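Local coordinates for protein oxidoreductase (Azotobacter vinelandii, PDB 7D5M) that probably acts as an NAD-dependent dehydrogenase of polyols or sugars, being a homologue of inositol dehydrogenase that binds NAD+ on a Rossmann fold, at residues S334-Y337 with Y338-M342; D319-G322 with A323-E327; P210-L213 with S214-M217; I150-A153 with R154-A158; R274-S278 with R279-E283. One frame throughout, in Å; residues are numbered along the deposited sequence.

Contact 1. Residues S334-Y337 with Y338-M342; sequences SNLY and YRFAM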
loop_
_atom_site.group_PDB
_atom_site.type_symbol
_atom_site.label_atom_id
_atom_site.label_comp_id
_atom_site.label_asym_id
_atom_site.label_seq_id
_atom_site.Cartn_x
_atom_site.Cartn_y
_atom_site.Cartn_z
ATOM N N SER A 334 24.834 8.259 8.180
ATOM C CA SER A 334 25.445 9.601 8.400
ATOM C C SER A 334 25.089 10.113 9.801
ATOM O O SER A 334 25.957 10.733 10.446
ATOM C CB SER A 334 25.046 10.583 7.338
ATOM O OG SER A 334 25.445 10.121 6.055
ATOM N N ASN A 335 23.862 9.860 10.255
ATOM C CA ASN A 335 23.375 10.272 11.592
ATOM C C ASN A 335 24.159 9.531 12.684
ATOM O O ASN A 335 24.456 10.152 13.710
ATOM C CB ASN A 335 21.863 10.076 11.699
ATOM C CG ASN A 335 21.129 10.995 10.753
ATOM O OD1 ASN A 335 21.663 12.045 10.389
ATOM N ND2 ASN A 335 19.918 10.617 10.359
ATOM N N LEU A 336 24.518 8.264 12.481
ATOM C CA LEU A 336 25.370 7.547 13.463
ATOM C C LEU A 336 26.789 8.114 13.407
ATOM O O LEU A 336 27.363 8.362 14.474
ATOM C CB LEU A 336 25.412 6.049 13.165
ATOM C CG LEU A 336 24.098 5.283 13.299
ATOM C CD1 LEU A 336 24.413 3.810 13.461
ATOM C CD2 LEU A 336 23.230 5.791 14.437
ATOM N N TYR A 337 27.346 8.266 12.207
ATOM C CA TYR A 337 28.787 8.584 12.043
ATOM C C TYR A 337 29.083 9.985 12.605
ATOM O O TYR A 337 30.162 10.154 13.197
ATOM C CB TYR A 337 29.256 8.378 10.598
ATOM C CG TYR A 337 30.073 7.123 10.398
ATOM C CD1 TYR A 337 31.424 7.113 10.699
ATOM C CD2 TYR A 337 29.516 5.940 9.931
ATOM C CE1 TYR A 337 32.204 5.983 10.527
ATOM C CE2 TYR A 337 30.284 4.796 9.753
ATOM C CZ TYR A 337 31.638 4.815 10.054
ATOM O OH TYR A 337 32.433 3.710 9.883
ATOM N N TYR A 338 28.195 10.977 12.466
ATOM C CA TYR A 338 28.512 12.314 13.042
ATOM C C TYR A 338 28.487 12.189 14.568
ATOM O O TYR A 338 29.293 12.858 15.218
ATOM C CB TYR A 338 27.644 13.458 12.509
ATOM C CG TYR A 338 26.357 13.692 13.256
ATOM C CD1 TYR A 338 26.351 14.239 14.530
ATOM C CD2 TYR A 338 25.135 13.400 12.671
ATOM C CE1 TYR A 338 25.171 14.437 15.227
ATOM C CE2 TYR A 338 23.944 13.606 13.352
ATOM C CZ TYR A 338 23.960 14.131 14.631
ATOM O OH TYR A 338 22.794 14.337 15.310
ATOM N N ARG A 339 27.619 11.335 15.121
ATOM C CA ARG A 339 27.563 11.118 16.591
ATOM C C ARG A 339 28.846 10.412 17.034
ATOM O O ARG A 339 29.400 10.770 18.104
ATOM C CB ARG A 339 26.310 10.341 16.983
ATOM C CG ARG A 339 25.028 11.147 16.839
ATOM C CD ARG A 339 23.852 10.268 17.215
ATOM N NE ARG A 339 22.603 10.993 17.394
ATOM C CZ ARG A 339 21.856 11.476 16.417
ATOM N NH1 ARG A 339 22.253 11.356 15.159
ATOM N NH2 ARG A 339 20.720 12.096 16.701
ATOM N N PHE A 340 29.302 9.420 16.270
ATOM C CA PHE A 340 30.597 8.749 16.543
ATOM C C PHE A 340 31.704 9.811 16.626
ATOM O O PHE A 340 32.479 9.785 17.606
ATOM C CB PHE A 340 30.951 7.690 15.499
ATOM C CG PHE A 340 30.013 6.515 15.396
ATOM C CD1 PHE A 340 29.268 6.090 16.481
ATOM C CD2 PHE A 340 29.903 5.813 14.209
ATOM C CE1 PHE A 340 28.414 5.002 16.380
ATOM C CE2 PHE A 340 29.053 4.719 14.110
ATOM C CZ PHE A 340 28.314 4.313 15.200
ATOM N N ALA A 341 31.789 10.709 15.642
ATOM C CA ALA A 341 32.825 11.766 15.579
ATOM C C ALA A 341 32.690 12.686 16.802
ATOM O O ALA A 341 33.705 12.989 17.445
ATOM C CB ALA A 341 32.720 12.533 14.280
ATOM N N MET A 342 31.481 13.130 17.131
ATOM C CA MET A 342 31.286 14.019 18.311
ATOM C C MET A 342 31.740 13.305 19.593
ATOM O O MET A 342 32.361 13.966 20.448
ATOM C CB MET A 342 29.827 14.452 18.448
ATOM C CG MET A 342 29.414 15.412 17.357
ATOM S SD MET A 342 27.691 15.922 17.505
ATOM C CE MET A 342 27.811 17.146 18.809
#
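Y337 and F340, less than one turn apart on helix 329-349, bring their rings together in a T-shaped pair, the edge of F340 turned to the face of Y337, with centroids 5.4 Å apart and planes at 74°. The touching corner is F340 CD2, which stands over the rim of the Y337 ring and lies 4.0 Å from Y337 CG. F340 also meets L336, whose CB comes within 3.9 Å of F340 CZ; a flat apolar ring suits this place, presenting its edge to Y337 while L336 O lies over one of its own faces.

Among the hydrogen bonds, three follow the alpha-helical pattern: Y338 N to S334 O, A341 N to Y337 O, and F340 N to L336 O, the last at 2.8 Å and in the carbonyl plane. A side chain serves the carbonyl of N335. R339 runs back along the helix, extended from CG to NE, until R339 NH1 donates to N335 O at 2.9 Å; the oxygen lies in the guanidinium plane, whereas the donor sits 48° above the carbonyl plane. N335 O also lies over one face of the Y338 ring, 3.5 Å from Y338 CD2.

The polar ends have partners beyond the two segments. D318 takes a salt bridge from R339 and a hydrogen bond from Y338, and the hydroxyl of Y337 bonds with S89 and H29. Y337, F340 and A341 form the side of helix 329-349 that packs on Rossmann strands 12-16 and 110-113, Y337 lying close to T141 of the NADH site.

Contact 2. Residues D319-G322 with A323-E327; sequences DRIG and AGHPE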
loop_
_atom_site.group_PDB
_atom_site.type_symbol
_atom_site.label_atom_id
_atom_site.label_comp_id
_atom_site.label_asym_id
_atom_site.label_seq_id
_atom_site.Cartn_x
_atom_site.Cartn_y
_atom_site.Cartn_z
ATOM N N ASP A 319 17.022 15.998 10.429
ATOM C CA ASP A 319 16.433 16.249 9.089
ATOM C C ASP A 319 17.441 17.033 8.241
ATOM O O ASP A 319 17.921 18.075 8.711
ATOM C CB ASP A 319 15.091 16.967 9.168
ATOM C CG ASP A 319 13.978 16.116 9.753
ATOM O OD1 ASP A 319 14.021 14.873 9.587
ATOM O OD2 ASP A 319 13.072 16.705 10.373
ATOM N N ARG A 320 17.761 16.524 7.046
ATOM C CA ARG A 320 18.719 17.162 6.100
ATOM C C ARG A 320 17.957 17.829 4.954
ATOM O O ARG A 320 18.551 18.651 4.237
ATOM C CB ARG A 320 19.701 16.117 5.572
ATOM C CG ARG A 320 20.598 15.541 6.657
ATOM C CD ARG A 320 21.148 14.168 6.319
ATOM N NE ARG A 320 21.838 13.616 7.469
ATOM C CZ ARG A 320 23.111 13.848 7.788
ATOM N NH1 ARG A 320 23.876 14.590 7.001
ATOM N NH2 ARG A 320 23.631 13.309 8.873
ATOM N N ILE A 321 16.675 17.500 4.801
ATOM C CA ILE A 321 15.784 18.166 3.819
ATOM C C ILE A 321 14.344 18.075 4.335
ATOM O O ILE A 321 14.066 17.220 5.184
ATOM C CB ILE A 321 15.981 17.542 2.424
ATOM C CG1 ILE A 321 15.362 18.408 1.322
ATOM C CG2 ILE A 321 15.480 16.105 2.426
ATOM C CD1 ILE A 321 15.829 18.087 -0.076
ATOM N N GLY A 322 13.482 18.956 3.835
ATOM C CA GLY A 322 12.081 19.086 4.265
ATOM C C GLY A 322 11.291 17.805 4.102
ATOM O O GLY A 322 11.615 16.986 3.209
ATOM N N ALA A 323 10.271 17.642 4.944
ATOM C CA ALA A 323 9.288 16.540 4.910
ATOM C C ALA A 323 8.802 16.322 3.474
ATOM O O ALA A 323 8.645 17.324 2.740
ATOM C CB ALA A 323 8.134 16.871 5.820
ATOM N N GLY A 324 8.591 15.058 3.094
ATOM C CA GLY A 324 8.083 14.676 1.763
ATOM C C GLY A 324 9.193 14.311 0.791
ATOM O O GLY A 324 8.918 13.544 -0.135
ATOM N N HIS A 325 10.399 14.843 0.962
ATOM C CA HIS A 325 11.597 14.405 0.203
ATOM C C HIS A 325 12.117 13.140 0.878
ATOM O O HIS A 325 12.394 13.172 2.077
ATOM C CB HIS A 325 12.686 15.479 0.170
ATOM C CG HIS A 325 12.257 16.809 -0.345
ATOM N ND1 HIS A 325 11.732 17.787 0.477
ATOM C CD2 HIS A 325 12.327 17.346 -1.580
ATOM C CE1 HIS A 325 11.455 18.859 -0.248
ATOM N NE2 HIS A 325 11.837 18.620 -1.506
ATOM N N PRO A 326 12.270 11.998 0.168
ATOM C CA PRO A 326 12.684 10.760 0.824
ATOM C C PRO A 326 14.171 10.755 1.189
ATOM O O PRO A 326 15.006 10.895 0.310
ATOM C CB PRO A 326 12.414 9.668 -0.220
ATOM C CG PRO A 326 12.507 10.397 -1.536
ATOM C CD PRO A 326 11.992 11.798 -1.265
ATOM N N GLU A 327 14.461 10.619 2.485
ATOM C CA GLU A 327 15.813 10.243 2.957
ATOM C C GLU A 327 15.931 8.715 2.874
ATOM O O GLU A 327 14.903 8.015 2.648
ATOM C CB GLU A 327 16.062 10.805 4.353
ATOM C CG GLU A 327 16.190 12.318 4.341
ATOM C CD GLU A 327 16.644 12.953 5.643
ATOM O OE1 GLU A 327 16.936 12.213 6.608
ATOM O OE2 GLU A 327 16.730 14.203 5.666
HETATM O O HOH W 1 19.143 12.540 8.235
#
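Between G322 and H325 the chain reverses in a type II beta turn, closed by a weak bond from H325 N to G322 O of 3.3 Å. The turn belongs to the irregular loop between strand 301-305 and helix 329-349. At its third position G324 has a positive phi of 96°, where a beta carbon would be jammed against the preceding carbonyl oxygen, so glycine fits.

The imidazole reinforces the turn. H325 ND1 donates to G322 O at 2.8 Å; the acceptor lies in the ring plane, but the nitrogen stands well above the carbonyl plane. One oxygen thus takes the ring N-H and, weakly, the backbone N-H of H325, as well as a bond from R306, and probably helps to set the turn of the ring. I321 covers one ring face: its CD1 sits 4.0 Å from the H325 ring centroid in a CH-pi contact, while I321 CG2 packs at 3.6 Å against H325 CB. The branched isoleucine can offer one arm to the ring and the other to its stem. H269 of a second subunit meets the H325 ring edge-to-face, so the turn also helps to line a subunit interface.

Farther along, E327 reaches back across the loop with its chain extended beyond CG. E327 OE2 uses its syn lone pair to accept from R320 N at 2.9 Å, and takes a weak bond from I321 N. The guanidinium of R320 forms a salt bridge with D36 and a hydrogen bond with N335. E327 OE1 accepts from Q148 and, at 2.8 Å, from a water that itself accepts weakly from R320 NE.

Contact 3. Residues P210-L213 with S214-M217; sequences PLYL and SEVM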
loop_
_atom_site.group_PDB
_atom_site.type_symbol
_atom_site.label_atom_id
_atom_site.label_comp_id
_atom_site.label_asym_id
_atom_site.label_seq_id
_atom_site.Cartn_x
_atom_site.Cartn_y
_atom_site.Cartn_z
ATOM N N PRO A 210 16.812 -5.698 13.877
ATOM C CA PRO A 210 15.568 -5.273 14.520
ATOM C C PRO A 210 15.609 -5.488 16.043
ATOM O O PRO A 210 14.942 -4.765 16.751
ATOM C CB PRO A 210 14.482 -6.102 13.819
ATOM C CG PRO A 210 15.222 -7.308 13.261
ATOM C CD PRO A 210 16.605 -6.788 12.912
ATOM N N LEU A 211 16.408 -6.447 16.523
ATOM C CA LEU A 211 16.640 -6.613 17.988
ATOM C C LEU A 211 17.199 -5.300 18.546
ATOM O O LEU A 211 16.659 -4.781 19.540
ATOM C CB LEU A 211 17.604 -7.768 18.266
ATOM C CG LEU A 211 17.847 -8.021 19.753
ATOM C CD1 LEU A 211 16.696 -8.807 20.350
ATOM C CD2 LEU A 211 19.168 -8.730 19.975
ATOM N N TYR A 212 18.219 -4.745 17.903
ATOM C CA TYR A 212 18.810 -3.468 18.365
ATOM C C TYR A 212 17.758 -2.350 18.293
ATOM O O TYR A 212 17.660 -1.558 19.239
ATOM C CB TYR A 212 20.083 -3.074 17.615
ATOM C CG TYR A 212 20.603 -1.777 18.171
ATOM C CD1 TYR A 212 21.082 -1.723 19.473
ATOM C CD2 TYR A 212 20.545 -0.595 17.446
ATOM C CE1 TYR A 212 21.504 -0.530 20.034
ATOM C CE2 TYR A 212 20.965 0.607 17.996
ATOM C CZ TYR A 212 21.455 0.637 19.292
ATOM O OH TYR A 212 21.896 1.803 19.853
ATOM N N LEU A 213 16.953 -2.289 17.229
ATOM C CA LEU A 213 15.863 -1.283 17.168
ATOM C C LEU A 213 14.969 -1.429 18.406
ATOM O O LEU A 213 14.607 -0.403 18.972
ATOM C CB LEU A 213 15.063 -1.428 15.873
ATOM C CG LEU A 213 15.857 -1.196 14.591
ATOM C CD1 LEU A 213 14.948 -1.323 13.384
ATOM C CD2 LEU A 213 16.549 0.166 14.595
ATOM N N SER A 214 14.633 -2.648 18.835
ATOM C CA SER A 214 13.763 -2.837 20.027
ATOM C C SER A 214 14.474 -2.313 21.280
ATOM O O SER A 214 13.786 -1.781 22.165
ATOM C CB SER A 214 13.320 -4.261 20.205
ATOM O OG SER A 214 14.373 -5.049 20.736
ATOM N N GLU A 215 15.800 -2.431 21.347
ATOM C CA GLU A 215 16.584 -1.957 22.525
ATOM C C GLU A 215 16.604 -0.425 22.553
ATOM O O GLU A 215 16.559 0.153 23.651
ATOM C CB GLU A 215 17.996 -2.542 22.508
ATOM C CG GLU A 215 17.989 -4.045 22.685
ATOM C CD GLU A 215 19.352 -4.708 22.727
ATOM O OE1 GLU A 215 20.367 -3.983 22.800
ATOM O OE2 GLU A 215 19.384 -5.965 22.700
ATOM N N VAL A 216 16.644 0.228 21.397
ATOM C CA VAL A 216 16.531 1.713 21.340
ATOM C C VAL A 216 15.132 2.119 21.816
ATOM O O VAL A 216 15.030 3.090 22.583
ATOM C CB VAL A 216 16.831 2.270 19.934
ATOM C CG1 VAL A 216 16.638 3.779 19.881
ATOM C CG2 VAL A 216 18.234 1.894 19.482
ATOM N N MET A 217 14.086 1.433 21.354
ATOM C CA MET A 217 12.676 1.830 21.611
ATOM C C MET A 217 12.262 1.499 23.052
ATOM O O MET A 217 11.435 2.248 23.600
ATOM C CB MET A 217 11.734 1.114 20.643
ATOM C CG MET A 217 11.903 1.546 19.219
ATOM S SD MET A 217 10.658 0.763 18.159
ATOM C CE MET A 217 11.178 1.373 16.555
#
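S214, on helix 202-217, bonds twice to the turn before it. Its backbone nitrogen donates to P210 O, and its hydroxyl, set between the backbone N and the carbonyl carbon by a chi1 of 77°, donates to L211 O. That S214 OG to L211 O bond is short, 2.6 Å, and comes in the carbonyl plane on a lone pair. A serine can bury its hydroxyl here because the helix itself satisfies it, and it is small enough to sit against V168, M170 and I273 of the sheet.

E215 N shares the same acceptor, L211 O, at 3.1 Å. Glutamate suits this partly exposed position: its extended aliphatic part lies beside L211, E215 OE2 resting 3.9 Å from L211 CD2, and it touches E368 of helix 363-381.

V216 follows with its nitrogen on Y212 O. Its CG2 methyl presses over one face of the Y212 ring, only 3.4 Å from Y212 CE2, a tight apolar contact; Y212 also stacks with Y142.

M217 closes the helix. M217 N donates to L213 O at 3.1 Å, and the extended, unbranched chain places M217 against I273 and helix 148-158, its CE methyl on A153. S214 and M217 thus belong to the side of helix 202-217 that lies on the open-faced sheet of the C-terminal alpha/beta domain, the arrangement found in the GFO/IDH/MocA family.

Contact 4. Residues I150-A153 with R154-A158; sequences IEQA and RAMIA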
loop_
_atom_site.group_PDB
_atom_site.type_symbol
_atom_site.label_atom_id
_atom_site.label_comp_id
_atom_site.label_asym_id
_atom_site.label_seq_id
_atom_site.Cartn_x
_atom_site.Cartn_y
_atom_site.Cartn_z
ATOM N N ILE A 150 12.911 6.113 14.411
ATOM C CA ILE A 150 13.239 5.182 15.529
ATOM C C ILE A 150 13.202 5.985 16.839
ATOM O O ILE A 150 12.580 5.506 17.804
ATOM C CB ILE A 150 14.574 4.448 15.310
ATOM C CG1 ILE A 150 14.624 3.713 13.968
ATOM C CG2 ILE A 150 14.852 3.501 16.462
ATOM C CD1 ILE A 150 13.466 2.757 13.735
ATOM N N GLU A 151 13.793 7.187 16.847
ATOM C CA GLU A 151 13.763 8.112 18.006
ATOM C C GLU A 151 12.313 8.535 18.280
ATOM O O GLU A 151 11.939 8.623 19.463
ATOM C CB GLU A 151 14.677 9.310 17.766
ATOM C CG GLU A 151 14.417 10.470 18.698
ATOM C CD GLU A 151 14.643 10.204 20.175
ATOM O OE1 GLU A 151 15.326 9.216 20.514
ATOM O OE2 GLU A 151 14.161 11.014 20.984
ATOM N N GLN A 152 11.515 8.787 17.239
ATOM C CA GLN A 152 10.077 9.119 17.417
ATOM C C GLN A 152 9.399 7.976 18.186
ATOM O O GLN A 152 8.629 8.252 19.132
ATOM C CB GLN A 152 9.375 9.349 16.075
ATOM C CG GLN A 152 7.862 9.512 16.201
ATOM C CD GLN A 152 7.457 10.785 16.905
ATOM O OE1 GLN A 152 8.229 11.740 16.989
ATOM N NE2 GLN A 152 6.221 10.827 17.389
ATOM N N ALA A 153 9.612 6.732 17.757
ATOM C CA ALA A 153 9.004 5.540 18.391
ATOM C C ALA A 153 9.460 5.456 19.854
ATOM O O ALA A 153 8.612 5.247 20.736
ATOM C CB ALA A 153 9.361 4.299 17.608
ATOM N N ARG A 154 10.757 5.623 20.114
ATOM C CA ARG A 154 11.294 5.590 21.498
ATOM C C ARG A 154 10.523 6.593 22.356
ATOM O O ARG A 154 10.095 6.233 23.465
ATOM C CB ARG A 154 12.781 5.946 21.537
ATOM C CG ARG A 154 13.376 5.883 22.938
ATOM C CD ARG A 154 14.647 6.688 23.062
ATOM N NE ARG A 154 14.343 8.111 22.934
ATOM C CZ ARG A 154 13.710 8.857 23.842
ATOM N NH1 ARG A 154 13.292 8.344 24.992
ATOM N NH2 ARG A 154 13.498 10.135 23.589
ATOM N N ALA A 155 10.401 7.826 21.870
ATOM C CA ALA A 155 9.816 8.958 22.621
ATOM C C ALA A 155 8.331 8.688 22.867
ATOM O O ALA A 155 7.840 8.994 23.972
ATOM C CB ALA A 155 10.038 10.247 21.878
ATOM N N MET A 156 7.624 8.142 21.868
ATOM C CA MET A 156 6.171 7.860 22.005
ATOM C C MET A 156 5.969 6.806 23.096
ATOM O O MET A 156 5.043 6.952 23.919
ATOM C CB MET A 156 5.579 7.363 20.683
ATOM C CG MET A 156 5.509 8.437 19.631
ATOM S SD MET A 156 5.138 7.698 18.037
ATOM C CE MET A 156 3.401 7.306 18.249
ATOM N N ILE A 157 6.795 5.770 23.093
ATOM C CA ILE A 157 6.704 4.643 24.062
ATOM C C ILE A 157 6.967 5.205 25.463
ATOM O O ILE A 157 6.174 4.897 26.379
ATOM C CB ILE A 157 7.659 3.502 23.669
ATOM C CG1 ILE A 157 7.170 2.812 22.389
ATOM C CG2 ILE A 157 7.827 2.507 24.810
ATOM C CD1 ILE A 157 8.182 1.902 21.736
ATOM N N ALA A 158 8.030 6.002 25.618
ATOM C CA ALA A 158 8.440 6.593 26.917
ATOM C C ALA A 158 7.339 7.502 27.479
ATOM O O ALA A 158 7.224 7.571 28.721
ATOM C CB ALA A 158 9.746 7.322 26.767
#
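Residues 150-158 make up nearly all of helix 148-158, with the nitrogens of R154, A155, M156 and I157 bonded in turn to the carbonyls of I150, E151, Q152 and A153; R154 N to I150 O, for example, is 2.9 Å.

On one flank E151 and R154, three residues apart, lie side by side and point the same way. The arginine grips the carboxylate side-on: R154 NE to E151 OE1 is 2.8 Å and nearly straight at 172°, and R154 NH2 to E151 OE2 is also 2.8 Å. Both oxygens lie close to the guanidinium plane; the nitrogens approach on the syn sides but lie somewhat out of the carboxylate plane, the two groups being twisted by 33°. Bends make this possible: E151 folds at chi2 (63°) and R154 at its third torsion.

Another flank pairs Q152 with M156, one turn on. Q152 NE2 approaches M156 CG at 3.4 Å and donates a weak bond to M156 SD, also 3.4 Å, while Q152 OE1 accepts from the backbone of H312, which is consistent with this orientation of the amide. Methionine, long and polarisable, suits this place, since its sulfur can meet an N-H and the side chain packs on L292 and F294. A153 is small where the helix comes close to M217 and L282.

The chemistry thus sorts by burial: a two-bond ion pair at the partly exposed flank, probably strengthened by its paired geometry, and a buried amide whose oxygen has a firm partner and whose N-H group has a soft one.

Contact 5. Residues R274-S278 with R279-E283; sequences RVIGS and RASLE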
loop_
_atom_site.group_PDB
_atom_site.type_symbol
_atom_site.label_atom_id
_atom_site.label_comp_id
_atom_site.label_asym_id
_atom_site.label_seq_id
_atom_site.Cartn_x
_atom_site.Cartn_y
_atom_site.Cartn_z
ATOM N N ARG A 274 7.184 -4.187 15.064
ATOM C CA ARG A 274 5.858 -3.738 15.539
ATOM C C ARG A 274 5.893 -3.828 17.059
ATOM O O ARG A 274 6.168 -4.918 17.585
ATOM C CB ARG A 274 4.731 -4.590 14.953
ATOM C CG ARG A 274 3.340 -4.132 15.364
ATOM C CD ARG A 274 2.236 -4.971 14.739
ATOM N NE ARG A 274 0.914 -4.479 15.082
ATOM C CZ ARG A 274 0.273 -3.489 14.473
ATOM N NH1 ARG A 274 0.810 -2.841 13.448
ATOM N NH2 ARG A 274 -0.931 -3.146 14.893
ATOM N N VAL A 275 5.669 -2.712 17.727
ATOM C CA VAL A 275 5.558 -2.683 19.206
ATOM C C VAL A 275 4.078 -2.534 19.521
ATOM O O VAL A 275 3.473 -1.560 19.052
ATOM C CB VAL A 275 6.395 -1.551 19.821
ATOM C CG1 VAL A 275 6.283 -1.563 21.337
ATOM C CG2 VAL A 275 7.843 -1.628 19.376
ATOM N N ILE A 276 3.532 -3.479 20.287
ATOM C CA ILE A 276 2.078 -3.558 20.574
ATOM C C ILE A 276 1.865 -3.295 22.063
ATOM O O ILE A 276 2.376 -4.068 22.887
ATOM C CB ILE A 276 1.512 -4.921 20.141
ATOM C CG1 ILE A 276 1.865 -5.212 18.679
ATOM C CG2 ILE A 276 0.012 -4.961 20.409
ATOM C CD1 ILE A 276 1.725 -6.641 18.276
ATOM N N GLY A 277 1.136 -2.229 22.367
ATOM C CA GLY A 277 0.759 -1.846 23.736
ATOM C C GLY A 277 -0.717 -2.084 23.987
ATOM O O GLY A 277 -1.468 -2.417 23.036
ATOM N N SER A 278 -1.142 -1.887 25.234
ATOM C CA SER A 278 -2.556 -2.016 25.650
ATOM C C SER A 278 -3.431 -0.981 24.923
ATOM O O SER A 278 -4.628 -1.257 24.734
ATOM C CB SER A 278 -2.673 -1.902 27.149
ATOM O OG SER A 278 -2.195 -0.637 27.591
ATOM N N ARG A 279 -2.883 0.175 24.536
ATOM C CA ARG A 279 -3.653 1.294 23.929
ATOM C C ARG A 279 -3.476 1.320 22.408
ATOM O O ARG A 279 -4.416 1.719 21.712
ATOM C CB ARG A 279 -3.211 2.633 24.532
ATOM C CG ARG A 279 -3.802 3.866 23.861
ATOM C CD ARG A 279 -3.450 5.143 24.604
ATOM N NE ARG A 279 -4.105 6.305 24.016
ATOM C CZ ARG A 279 -3.566 7.175 23.160
ATOM N NH1 ARG A 279 -2.311 7.069 22.750
ATOM N NH2 ARG A 279 -4.307 8.175 22.717
ATOM N N ALA A 280 -2.280 1.027 21.913
ATOM C CA ALA A 280 -1.901 1.342 20.523
ATOM C C ALA A 280 -0.680 0.521 20.128
ATOM O O ALA A 280 0.033 0.045 21.021
ATOM C CB ALA A 280 -1.632 2.828 20.389
ATOM N N SER A 281 -0.454 0.395 18.823
ATOM C CA SER A 281 0.765 -0.207 18.238
ATOM C C SER A 281 1.493 0.829 17.382
ATOM O O SER A 281 0.864 1.770 16.889
ATOM C CB SER A 281 0.444 -1.430 17.427
ATOM O OG SER A 281 -0.167 -2.430 18.228
ATOM N N LEU A 282 2.801 0.668 17.233
ATOM C CA LEU A 282 3.532 1.354 16.151
ATOM C C LEU A 282 4.261 0.293 15.336
ATOM O O LEU A 282 4.564 -0.791 15.864
ATOM C CB LEU A 282 4.450 2.453 16.695
ATOM C CG LEU A 282 5.471 2.075 17.749
ATOM C CD1 LEU A 282 6.684 1.396 17.136
ATOM C CD2 LEU A 282 5.901 3.320 18.512
ATOM N N GLU A 283 4.530 0.592 14.072
ATOM C CA GLU A 283 5.225 -0.371 13.191
ATOM C C GLU A 283 6.072 0.379 12.169
ATOM O O GLU A 283 5.584 1.331 11.556
ATOM C CB GLU A 283 4.244 -1.317 12.511
ATOM C CG GLU A 283 4.945 -2.396 11.694
ATOM C CD GLU A 283 4.036 -3.482 11.145
ATOM O OE1 GLU A 283 2.960 -3.697 11.725
ATOM O OE2 GLU A 283 4.416 -4.114 10.134
#
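A beta hairpin is formed by strands 271-277 and 280-285, joined through S278 and R279; the paired segments run antiparallel at 174°. V275 and L282 are a hydrogen-bonded pair, with V275 N to L282 O 2.9 Å and L282 N to V275 O 3.0 Å, and G277 N donates to A280 O beside the turn. R274 with E283 and I276 with S281 are non-hydrogen-bonded pairs.

On the face of R274 and S281, the arginine is extended from CG to NE, its guanidinium turned by chi4 of 83°, and R274 NH1 meets E283 OE1 in a salt bridge of 2.9 Å, the two flat groups standing 83° apart. S281 CB lies under one guanidinium face, 3.4 Å from R274 NH2; a small residue lets the long one pass. I276 CG2 touches S281 OG at 3.3 Å, and that hydroxyl bonds to A265 of a third subunit. R274 also bonds to E295 and to N264 of that subunit.

Opposite, V275 CG2 packs on L282 CD1 at 3.9 Å; of these apolar residues V275 meets I157 and L282 meets both A153 and I157 of helix 148-158. The hairpin is inner to the sheet, between strands 165-173 and 291-296, with that helix over one face.

In chain order the contacts run 4, 3, 5, 2, 1, strictly in series: none encloses or crosses another, and each closes only a helical turn, a hairpin or a bend. Contacts 4, 3 and 5 form one apolar cluster. M217 of contact 3 rests on A153 of contact 4 and on V275 and L282 of contact 5, while A153 and I157 also touch L282, so two helices share one face of the large mixed sheet. Contacts 2 and 1 make a second group, joined by R320 NH2 to N335 OD1 at 2.8 Å, which ties the loop to the helix on the Rossmann side. Contacts 1 and 5 lie farthest apart, with centres about 30 Å from each other.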